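Local coordinates for regulatory protein BLAR1 (Bacillus licheniformis, PDB 1NRF), which serves as the extracellular sensor domain of a membrane penicillin receptor, probably being acylated on a serine by beta-lactam antibiotics to signal induction of beta-lactamase, at residues 26-31 with 48-53; 131-134 with 139-142. All blocks are in the same frame, centred on the assembly; numbering follows the deposited sequence.

Interaction 1: 26-31 with 48-53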
loop_
_atom_site.group_PDB
_atom_site.type_symbol
_atom_site.label_atom_id
_atom_site.label_comp_id
_atom_site.label_asym_id
_atom_site.label_seq_id
_atom_site.Cartn_x
_atom_site.Cartn_y
_atom_site.Cartn_z
ATOM N N THR A 26 16.479 -15.754 -2.642
ATOM C CA THR A 26 17.690 -15.161 -2.078
ATOM C C THR A 26 17.510 -13.712 -1.614
ATOM O O THR A 26 18.146 -13.277 -0.650
ATOM C CB THR A 26 18.861 -15.239 -3.091
ATOM O OG1 THR A 26 18.430 -14.744 -4.367
ATOM C CG2 THR A 26 19.334 -16.679 -3.246
ATOM N N PHE A 27 16.651 -12.967 -2.301
ATOM C CA PHE A 27 16.397 -11.586 -1.922
ATOM C C PHE A 27 15.592 -11.559 -0.627
ATOM O O PHE A 27 15.749 -10.656 0.192
ATOM C CB PHE A 27 15.645 -10.856 -3.036
ATOM C CG PHE A 27 16.479 -10.604 -4.255
ATOM C CD1 PHE A 27 17.483 -9.642 -4.236
ATOM C CD2 PHE A 27 16.288 -11.351 -5.409
ATOM C CE1 PHE A 27 18.287 -9.430 -5.352
ATOM C CE2 PHE A 27 17.084 -11.149 -6.526
ATOM C CZ PHE A 27 18.086 -10.187 -6.498
ATOM N N PHE A 28 14.735 -12.557 -0.447
ATOM C CA PHE A 28 13.928 -12.662 0.765
ATOM C C PHE A 28 14.784 -13.255 1.891
ATOM O O PHE A 28 14.650 -12.876 3.055
ATOM C CB PHE A 28 12.701 -13.544 0.505
ATOM C CG PHE A 28 11.636 -12.877 -0.330
ATOM C CD1 PHE A 28 10.440 -12.455 0.250
ATOM C CD2 PHE A 28 11.835 -12.651 -1.692
ATOM C CE1 PHE A 28 9.462 -11.821 -0.505
ATOM C CE2 PHE A 28 10.857 -12.012 -2.459
ATOM C CZ PHE A 28 9.671 -11.598 -1.862
ATOM N N ASP A 29 15.676 -14.174 1.527
ATOM C CA ASP A 29 16.570 -14.825 2.484
ATOM C C ASP A 29 17.438 -13.814 3.225
ATOM O O ASP A 29 17.734 -13.992 4.405
ATOM C CB ASP A 29 17.501 -15.808 1.763
ATOM C CG ASP A 29 16.757 -16.932 1.071
ATOM O OD1 ASP A 29 17.376 -17.601 0.215
ATOM O OD2 ASP A 29 15.566 -17.153 1.381
ATOM N N LYS A 30 17.858 -12.766 2.518
ATOM C CA LYS A 30 18.716 -11.729 3.097
ATOM C C LYS A 30 18.129 -11.083 4.344
ATOM O O LYS A 30 18.863 -10.565 5.182
ATOM C CB LYS A 30 19.021 -10.632 2.067
ATOM C CG LYS A 30 19.845 -11.096 0.866
ATOM C CD LYS A 30 20.717 -9.968 0.304
ATOM C CE LYS A 30 19.901 -8.798 -0.270
ATOM N NZ LYS A 30 19.250 -9.100 -1.585
ATOM N N PHE A 31 16.807 -11.122 4.463
ATOM C CA PHE A 31 16.123 -10.531 5.606
ATOM C C PHE A 31 15.445 -11.581 6.471
ATOM O O PHE A 31 14.525 -11.272 7.229
ATOM C CB PHE A 31 15.111 -9.498 5.109
ATOM C CG PHE A 31 15.757 -8.326 4.430
ATOM C CD1 PHE A 31 16.221 -7.246 5.174
ATOM C CD2 PHE A 31 15.986 -8.340 3.055
ATOM C CE1 PHE A 31 16.910 -6.202 4.565
ATOM C CE2 PHE A 31 16.675 -7.304 2.436
ATOM C CZ PHE A 31 17.140 -6.231 3.193
ATOM N N THR A 48 5.091 -10.640 -13.484
ATOM C CA THR A 48 6.270 -11.410 -13.138
ATOM C C THR A 48 6.075 -11.641 -11.650
ATOM O O THR A 48 6.026 -10.684 -10.871
ATOM C CB THR A 48 7.565 -10.634 -13.360
ATOM O OG1 THR A 48 7.657 -10.238 -14.733
ATOM C CG2 THR A 48 8.764 -11.513 -13.019
ATOM N N ILE A 49 5.926 -12.897 -11.250
ATOM C CA ILE A 49 5.727 -13.160 -9.841
ATOM C C ILE A 49 6.506 -14.300 -9.236
ATOM O O ILE A 49 6.703 -15.346 -9.847
ATOM C CB ILE A 49 4.233 -13.377 -9.502
ATOM C CG1 ILE A 49 3.633 -14.450 -10.399
ATOM C CG2 ILE A 49 3.477 -12.068 -9.642
ATOM C CD1 ILE A 49 2.144 -14.649 -10.162
ATOM N N TYR A 50 6.948 -14.057 -8.007
ATOM C CA TYR A 50 7.689 -15.028 -7.229
ATOM C C TYR A 50 6.765 -15.524 -6.116
ATOM O O TYR A 50 6.128 -14.714 -5.423
ATOM C CB TYR A 50 8.945 -14.382 -6.629
ATOM C CG TYR A 50 9.541 -15.177 -5.496
ATOM C CD1 TYR A 50 9.601 -14.645 -4.211
ATOM C CD2 TYR A 50 9.965 -16.490 -5.689
ATOM C CE1 TYR A 50 10.057 -15.398 -3.143
ATOM C CE2 TYR A 50 10.427 -17.258 -4.623
ATOM C CZ TYR A 50 10.466 -16.706 -3.352
ATOM O OH TYR A 50 10.893 -17.464 -2.287
ATOM N N ASN A 51 6.699 -16.849 -5.964
ATOM C CA ASN A 51 5.879 -17.513 -4.953
ATOM C C ASN A 51 4.394 -17.250 -5.193
ATOM O O ASN A 51 3.793 -16.405 -4.527
ATOM C CB ASN A 51 6.272 -17.022 -3.559
ATOM C CG ASN A 51 5.728 -17.898 -2.455
ATOM O OD1 ASN A 51 4.783 -18.656 -2.655
ATOM N ND2 ASN A 51 6.319 -17.787 -1.273
ATOM N N ARG A 52 3.809 -17.990 -6.134
ATOM C CA ARG A 52 2.405 -17.826 -6.488
ATOM C C ARG A 52 1.430 -17.954 -5.317
ATOM O O ARG A 52 0.411 -17.256 -5.263
ATOM C CB ARG A 52 2.012 -18.827 -7.583
ATOM C CG ARG A 52 0.691 -18.462 -8.260
ATOM C CD ARG A 52 0.263 -19.431 -9.351
ATOM N NE ARG A 52 -0.935 -18.945 -10.043
ATOM C CZ ARG A 52 -2.126 -18.777 -9.469
ATOM N NH1 ARG A 52 -2.294 -19.059 -8.184
ATOM N NH2 ARG A 52 -3.149 -18.315 -10.175
ATOM N N LYS A 53 1.741 -18.846 -4.384
ATOM C CA LYS A 53 0.877 -19.075 -3.233
ATOM C C LYS A 53 0.708 -17.801 -2.394
ATOM O O LYS A 53 -0.411 -17.370 -2.135
ATOM C CB LYS A 53 1.449 -20.220 -2.389
ATOM C CG LYS A 53 0.508 -20.756 -1.314
ATOM C CD LYS A 53 1.119 -21.974 -0.629
ATOM C CE LYS A 53 0.183 -22.555 0.419
ATOM N NZ LYS A 53 -0.155 -21.562 1.479
#
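Phe28 and Tyr50 carry this whole contact between them, ring against ring, the one reaching out from the short helix 25-29 and the other from the end of strand 46-50. Their CA atoms lie 10.4 Å apart, so the backbones stay well separated and the gap is spanned by two aromatic side chains that slide past each other in opposite directions. Tyr50 presents the CD1-CE1 side of its ring: its CE1 sits over one face of the Phe28 ring, displaced toward the rim. The closest approach is made by Phe28 CE2, which sits 3.4 Å from Tyr50 CD1 and 3.5 Å from Tyr50 CE1. With the ring centroids 5.0 Å apart and the planes inclined at 51°, the pair is an oblique one, neither stacked nor edge-to-face.

Tyr50 gets there because its CG lies opposite the backbone N (chi1 163°), extending the ring from the strand end toward the helix. Its hydroxyl continues past Phe28 to hydrogen-bond with Ser25 OG, so the same side chain makes both a polar and an apolar contact with helix 25-29. From the next residue, Asn51 CB rests over the centre of a Tyr50 face. Nearby, Phe27 and Phe31 touch helix 239-253 instead. The result is a worked example of an oblique aromatic pair at the margin of the penicillin-binding-protein/beta-lactamase fold, where a short N-terminal helix is joined to a strand near one edge of the central sheet.

Interaction 2: 131-134 with 139-142; sequences YLKS and NEDF
Leu132 and Lys133, in the last turn of helix 125-134, are met by Glu140, Asp141 and Phe142 as the chain doubles back after the helix. The returning loop is shaped by an Asx turn, in which Asn139 OD1 accepts a hydrogen bond from the backbone N of Asp141 at 2.9 Å, the donor standing well above the carbonyl plane. Asn139 also bonds Gln155 and Ser153, tying the turn to the loop ahead of helix 158-170.

Tyr131 faces the other way, burying its ring against Phe68, Leu71 and Leu72 of helix 66-76. Leu132 packs on the loop backbone, its CD1 lying 3.6 Å from Asp141 O; its apolar contact is with Phe142, where CD1 is 4.2 Å from Phe142 CB and near the plane of the Phe142 ring at its edge. That ring in turn stacks with Tyr148 and leans on Glu125, Leu128 and Arg129 of helix 125-134. Leu132 also touches Tyr65, which in sequence lies between Ser63, the probable acylation site, and Lys66.

The carbonyl of Leu132 is brushed by the Glu140 side chain, whose CG, anti to its own carbonyl carbon (chi1 -69°), is 3.5 Å from Leu132 O. The extended chain carries the carboxylate onward to Lys133, where OE1 is 3.7 Å from Lys133 CA. The two side chains cross at about a right angle, Lys133 CG beside Glu140 OE2, and the lysine runs on, leaving its NZ 6.1 Å from that oxygen. Attraction between these charges is therefore probably only long-range. Ser134, pointing away from the loop, turns back on its own helix: OG donates to Tyr131 O at 2.7 Å, in the carbonyl plane and on a lone pair.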
loop_
_atom_site.group_PDB
_atom_site.type_symbol
_atom_site.label_atom_id
_atom_site.label_comp_id
_atom_site.label_asym_id
_atom_site.label_seq_id
_atom_site.Cartn_x
_atom_site.Cartn_y
_atom_site.Cartn_z
ATOM N N TYR A 131 -17.798 2.019 0.603
ATOM C CA TYR A 131 -16.568 2.305 -0.131
ATOM C C TYR A 131 -15.825 1.043 -0.558
ATOM O O TYR A 131 -15.515 0.864 -1.738
ATOM C CB TYR A 131 -15.653 3.179 0.732
ATOM C CG TYR A 131 -14.378 3.627 0.050
ATOM C CD1 TYR A 131 -14.418 4.430 -1.091
ATOM C CD2 TYR A 131 -13.128 3.270 0.563
ATOM C CE1 TYR A 131 -13.248 4.872 -1.700
ATOM C CE2 TYR A 131 -11.951 3.706 -0.036
ATOM C CZ TYR A 131 -12.019 4.510 -1.166
ATOM O OH TYR A 131 -10.859 4.978 -1.741
ATOM N N LEU A 132 -15.543 0.171 0.406
ATOM C CA LEU A 132 -14.833 -1.066 0.120
ATOM C C LEU A 132 -15.553 -1.826 -0.987
ATOM O O LEU A 132 -14.925 -2.522 -1.782
ATOM C CB LEU A 132 -14.731 -1.931 1.372
ATOM C CG LEU A 132 -13.954 -1.337 2.542
ATOM C CD1 LEU A 132 -14.068 -2.267 3.750
ATOM C CD2 LEU A 132 -12.496 -1.127 2.141
ATOM N N LYS A 133 -16.875 -1.696 -1.032
ATOM C CA LYS A 133 -17.639 -2.364 -2.070
ATOM C C LYS A 133 -17.517 -1.587 -3.373
ATOM O O LYS A 133 -17.368 -2.185 -4.439
ATOM C CB LYS A 133 -19.109 -2.496 -1.676
ATOM C CG LYS A 133 -19.379 -3.585 -0.661
ATOM C CD LYS A 133 -20.865 -3.687 -0.340
ATOM C CE LYS A 133 -21.124 -4.770 0.707
ATOM N NZ LYS A 133 -22.579 -4.940 1.019
ATOM N N SER A 134 -17.554 -0.255 -3.290
ATOM C CA SER A 134 -17.461 0.555 -4.496
ATOM C C SER A 134 -16.154 0.335 -5.266
ATOM O O SER A 134 -16.121 0.481 -6.480
ATOM C CB SER A 134 -17.672 2.056 -4.177
ATOM O OG SER A 134 -16.601 2.641 -3.446
ATOM N N ASN A 139 -11.320 -8.863 0.212
ATOM C CA ASN A 139 -12.511 -9.595 0.604
ATOM C C ASN A 139 -13.645 -8.640 0.952
ATOM O O ASN A 139 -14.785 -9.065 1.145
ATOM C CB ASN A 139 -12.202 -10.521 1.792
ATOM C CG ASN A 139 -11.748 -9.772 3.037
ATOM O OD1 ASN A 139 -11.781 -8.541 3.091
ATOM N ND2 ASN A 139 -11.325 -10.524 4.054
ATOM N N GLU A 140 -13.324 -7.348 1.018
ATOM C CA GLU A 140 -14.299 -6.307 1.342
ATOM C C GLU A 140 -14.836 -6.355 2.780
ATOM O O GLU A 140 -15.725 -5.583 3.120
ATOM C CB GLU A 140 -15.485 -6.367 0.363
ATOM C CG GLU A 140 -15.146 -5.962 -1.064
ATOM C CD GLU A 140 -16.328 -6.090 -2.011
ATOM O OE1 GLU A 140 -16.247 -5.574 -3.144
ATOM O OE2 GLU A 140 -17.339 -6.712 -1.631
ATOM N N ASP A 141 -14.297 -7.239 3.619
ATOM C CA ASP A 141 -14.772 -7.363 4.991
ATOM C C ASP A 141 -14.424 -6.160 5.872
ATOM O O ASP A 141 -13.547 -5.362 5.533
ATOM C CB ASP A 141 -14.255 -8.662 5.615
ATOM C CG ASP A 141 -14.997 -9.027 6.890
ATOM O OD1 ASP A 141 -16.244 -8.953 6.900
ATOM O OD2 ASP A 141 -14.342 -9.397 7.886
ATOM N N PHE A 142 -15.109 -6.052 7.013
ATOM C CA PHE A 142 -14.941 -4.914 7.928
ATOM C C PHE A 142 -15.389 -5.229 9.383
ATOM O O PHE A 142 -16.419 -5.864 9.600
ATOM C CB PHE A 142 -15.746 -3.739 7.335
ATOM C CG PHE A 142 -15.791 -2.503 8.189
ATOM C CD1 PHE A 142 -15.282 -1.304 7.707
ATOM C CD2 PHE A 142 -16.407 -2.514 9.444
ATOM C CE1 PHE A 142 -15.389 -0.125 8.460
ATOM C CE2 PHE A 142 -16.518 -1.349 10.200
ATOM C CZ PHE A 142 -16.009 -0.151 9.706
#

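Overall arrangement
Taken together, the two contacts illustrate how local packing follows place in the fold. Their centres are 28 Å apart, with nearest atoms about 14 Å apart, and they share no element: interaction 1 joins a short helix to a strand near one edge of the sheet, whereas interaction 2 closes a loop onto the helix it has just left, in the helical part. Both are partly buried and lie away from the annotated sites. Interaction 1 is purely aromatic, small in area and made by long reaches between distant backbones. Interaction 2 is larger, with backbones close together: beside an apolar patch, the Glu140 chain lies centrally against the helix end, and Lys133 is its exposed partner.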